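Local coordinates for protein CT009 (Chlamydia trachomatis, PDB 4GQM) that is of unknown function but carries a helix-turn-helix domain, and here pairs with a second copy by sub-domain swapping, at the interface of chains A and B. Numbering follows the deposited sequence. Chains: chain A/B, CT009.

Contact 1: the interface of chains A and B. Residues chain A 55, 99; chain B 58, 92.
B:Phe92 pushes its ring between A:Ile55 and A:Met99, so that the other subunit covers it on both faces. The interaction among these side chains is apolar packing, and a phenylalanine suits it by offering two broad faces to aliphatic neighbours.

On one face lies A:Ile55, whose two branches spread along the ring. CG2, anti to the backbone N (chi1 -65° for CG1), sits 3.6 Å from B:Phe92 CE1. The other branch reaches toward the opposite rim, where CD1 is 4.0 Å from B:Phe92 CD2. A beta-branched residue is well matched to this task, because its forked side chain covers more of the ring than one straight chain would. B:Val58 stands beyond the CD1 end, its CG1 4.5 Å from A:Ile55 CD1, and is a looser border of the same apolar cluster.

The opposite face meets the thioether chain of A:Met99, which arrives from the direction opposed to that of the ring. Its CG lies beyond the CE1–CZ rim and is displaced to the face away from A:Ile55; a bend at chi2 (109°) carries CE farther to that same side, 4.2 Å from the ring plane and toward the rim. Methionine is flexible enough to follow the ring in this way, but this residue is poorly ordered, so its detailed fit is doubtful.

In the fold, A:Ile55 ends the short helix 51-55 and B:Val58 directly precedes helix 59-70, while B:Phe92 and A:Met99 belong to the long helices 83-104 of the two chains. The site thus lies where these C-terminal helices pass each other next to the chain crossover, near the middle of the symmetric pair.

Contact 2: the interface of chains A and B. Residues chain A 25, 27, 32, 35-36, 38; chain B 66-67, 70.
B:Phe70 ends helix 59-70 and enters the helix-turn-helix domain of chain A, against helix 29-36 and the segments on either side of it. A:Arg25, A:Leu27, A:Val32, A:Ala35 and A:Thr36 wall the hollow it fills, hiding 94 Å². CG anti to the backbone N (chi1 169°) carries the ring into the partner.

This is the tight part. The small A:Ala35 lets the ring come close, with CB 3.4 Å from B:Phe70 CE1, and A:Leu27 meets the far end of the ring through CD1. Over one face lies A:Arg25 NH1, 3.9 Å from the centroid of the B:Phe70 ring, a cation-pi contact with guanidinium and ring planes 27° apart. NH1 lies 3.0 Å from B:Phe70 O, which sits at the edge of the guanidinium and in its plane, but the N-H points elsewhere and no hydrogen bond forms. A:Leu27 CD1 covers the centre of a guanidinium face, probably helping to hold it flat over the ring.

A:Val32 bridges the two aromatic residues: CG2 faces B:Phe70, and CG1 is 3.6 Å from B:Tyr67 CE1, the valine and tyrosine side chains crossing at about a right angle. Beyond, the packing loosens. A:Ile38 CD1 rests 3.9 Å from B:Lys66 CB, and the lysine chain is modelled incompletely, as suits a mobile, probably solvent-facing amine.

The two branches of A:Thr36 divide the work: CG2 packs against B:Phe70 CB, while OG1 hydrogen-bonds A:Val32 O at 2.8 Å, approaching 45° out of the carbonyl plane.

Contact 1: the interface of chains A and B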
# COMPACT_ATOMS: atom_id res chain seq x y z
N ILE A 55 -4.54 -4.14 -5.55
CA ILE A 55 -4.11 -2.95 -6.31
C ILE A 55 -4.98 -1.72 -6.14
O ILE A 55 -4.51 -0.61 -6.33
CB ILE A 55 -4.11 -3.27 -7.82
CG1 ILE A 55 -3.07 -4.33 -8.16
CG2 ILE A 55 -3.88 -2.00 -8.65
CD1 ILE A 55 -1.62 -3.89 -7.86
N MET A 99 -6.94 1.02 -14.53
CA MET A 99 -5.91 0.09 -14.97
C MET A 99 -6.39 -1.34 -14.84
O MET A 99 -6.14 -2.19 -15.71
CB MET A 99 -4.66 0.28 -14.12
CG MET A 99 -3.55 -0.63 -14.57
SD MET A 99 -2.21 0.24 -15.37
CE MET A 99 -1.21 -1.17 -15.91
N VAL B 58 4.65 -0.61 -5.01
CA VAL B 58 3.56 -1.54 -5.33
C VAL B 58 3.37 -2.33 -4.06
O VAL B 58 4.08 -3.31 -3.80
CB VAL B 58 3.87 -2.44 -6.54
CG1 VAL B 58 2.69 -3.31 -6.83
CG2 VAL B 58 4.24 -1.57 -7.72
N PHE B 92 2.86 -1.68 -12.90
CA PHE B 92 2.27 -0.78 -11.92
C PHE B 92 3.34 0.13 -11.32
O PHE B 92 3.08 1.31 -11.07
CB PHE B 92 1.48 -1.55 -10.86
CG PHE B 92 0.06 -1.87 -11.28
CD1 PHE B 92 -0.89 -0.87 -11.35
CD2 PHE B 92 -0.32 -3.17 -11.59
CE1 PHE B 92 -2.17 -1.16 -11.73
CE2 PHE B 92 -1.61 -3.45 -11.97
CZ PHE B 92 -2.53 -2.45 -12.03

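Contact 2: the interface of chains A and B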
# COMPACT_ATOMS: atom_id res chain seq x y z
N ARG A 25 2.25 -25.24 8.58
CA ARG A 25 2.74 -24.78 9.89
C ARG A 25 1.61 -24.65 10.93
O ARG A 25 1.86 -24.30 12.07
CB ARG A 25 3.43 -23.41 9.71
CG ARG A 25 4.71 -23.47 8.88
CD ARG A 25 5.42 -22.08 8.89
NE ARG A 25 5.86 -21.69 10.25
CZ ARG A 25 6.46 -20.53 10.55
NH1 ARG A 25 6.66 -19.65 9.58
NH2 ARG A 25 6.83 -20.23 11.80
N LEU A 27 -0.73 -22.42 11.18
CA LEU A 27 -0.91 -21.05 11.60
C LEU A 27 -2.18 -20.50 10.99
O LEU A 27 -2.52 -20.82 9.85
CB LEU A 27 0.27 -20.23 11.12
CG LEU A 27 1.62 -20.63 11.69
CD1 LEU A 27 2.73 -19.78 11.04
CD2 LEU A 27 1.62 -20.51 13.23
N VAL A 32 -0.23 -14.93 11.30
CA VAL A 32 0.70 -14.34 10.36
C VAL A 32 0.69 -12.82 10.52
O VAL A 32 1.74 -12.17 10.52
CB VAL A 32 0.37 -14.75 8.92
CG1 VAL A 32 1.29 -14.07 7.97
CG2 VAL A 32 0.46 -16.27 8.77
N ALA A 35 2.84 -11.75 13.42
CA ALA A 35 4.28 -11.92 13.28
C ALA A 35 4.87 -10.94 12.28
O ALA A 35 6.02 -10.50 12.43
CB ALA A 35 4.59 -13.34 12.86
N THR A 36 4.09 -10.61 11.25
CA THR A 36 4.60 -9.83 10.13
C THR A 36 4.11 -8.40 10.15
O THR A 36 4.66 -7.57 9.44
CB THR A 36 4.16 -10.43 8.79
OG1 THR A 36 2.73 -10.35 8.66
CG2 THR A 36 4.59 -11.89 8.68
N ILE A 38 1.63 -7.49 8.61
CA ILE A 38 0.91 -7.30 7.37
C ILE A 38 -0.57 -7.39 7.70
O ILE A 38 -1.04 -8.33 8.36
CB ILE A 38 1.23 -8.41 6.34
CG1 ILE A 38 2.72 -8.43 6.04
CG2 ILE A 38 0.43 -8.20 5.09
CD1 ILE A 38 3.12 -9.71 5.33
N LYS B 66 7.20 -10.14 1.96
CA LYS B 66 7.32 -10.25 3.41
C LYS B 66 6.64 -11.53 3.92
O LYS B 66 7.14 -12.20 4.82
CB LYS B 66 6.71 -9.02 4.11
CG LYS B 66 7.52 -7.73 4.00
CD LYS B 66 6.84 -6.58 4.74
N TYR B 67 5.49 -11.85 3.34
CA TYR B 67 4.78 -13.06 3.74
C TYR B 67 5.64 -14.28 3.36
O TYR B 67 5.82 -15.22 4.15
CB TYR B 67 3.42 -13.07 3.06
CG TYR B 67 2.43 -14.14 3.48
CD1 TYR B 67 2.66 -14.96 4.56
CD2 TYR B 67 1.25 -14.30 2.81
CE1 TYR B 67 1.72 -15.90 4.95
CE2 TYR B 67 0.30 -15.24 3.19
CZ TYR B 67 0.56 -16.06 4.26
OH TYR B 67 -0.34 -17.01 4.69
N PHE B 70 8.44 -14.80 5.82
CA PHE B 70 7.97 -15.32 7.09
C PHE B 70 7.77 -16.83 6.96
O PHE B 70 8.00 -17.58 7.90
CB PHE B 70 6.65 -14.63 7.48
CG PHE B 70 5.98 -15.28 8.63
CD1 PHE B 70 6.48 -15.13 9.91
CD2 PHE B 70 4.90 -16.11 8.43
CE1 PHE B 70 5.89 -15.81 10.97
CE2 PHE B 70 4.31 -16.77 9.48
CZ PHE B 70 4.79 -16.60 10.75

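The C-alpha centres of contact 1 and contact 2 are about 23 Å apart, and the two share no residue. Helix 59-70 of chain B connects them: B:Val58 of contact 1 immediately precedes it, and contact 2 uses its last turn. The helix therefore leads from the crossover region to the helix-turn-helix region of chain A, as expected of a sub-domain swap. Contact 1 joins the C-terminal helices at the centre, whereas contact 2 probably holds the exchanged part against its partner farther out. Two-fold symmetry repeats both, so the pair is held at each site twice over.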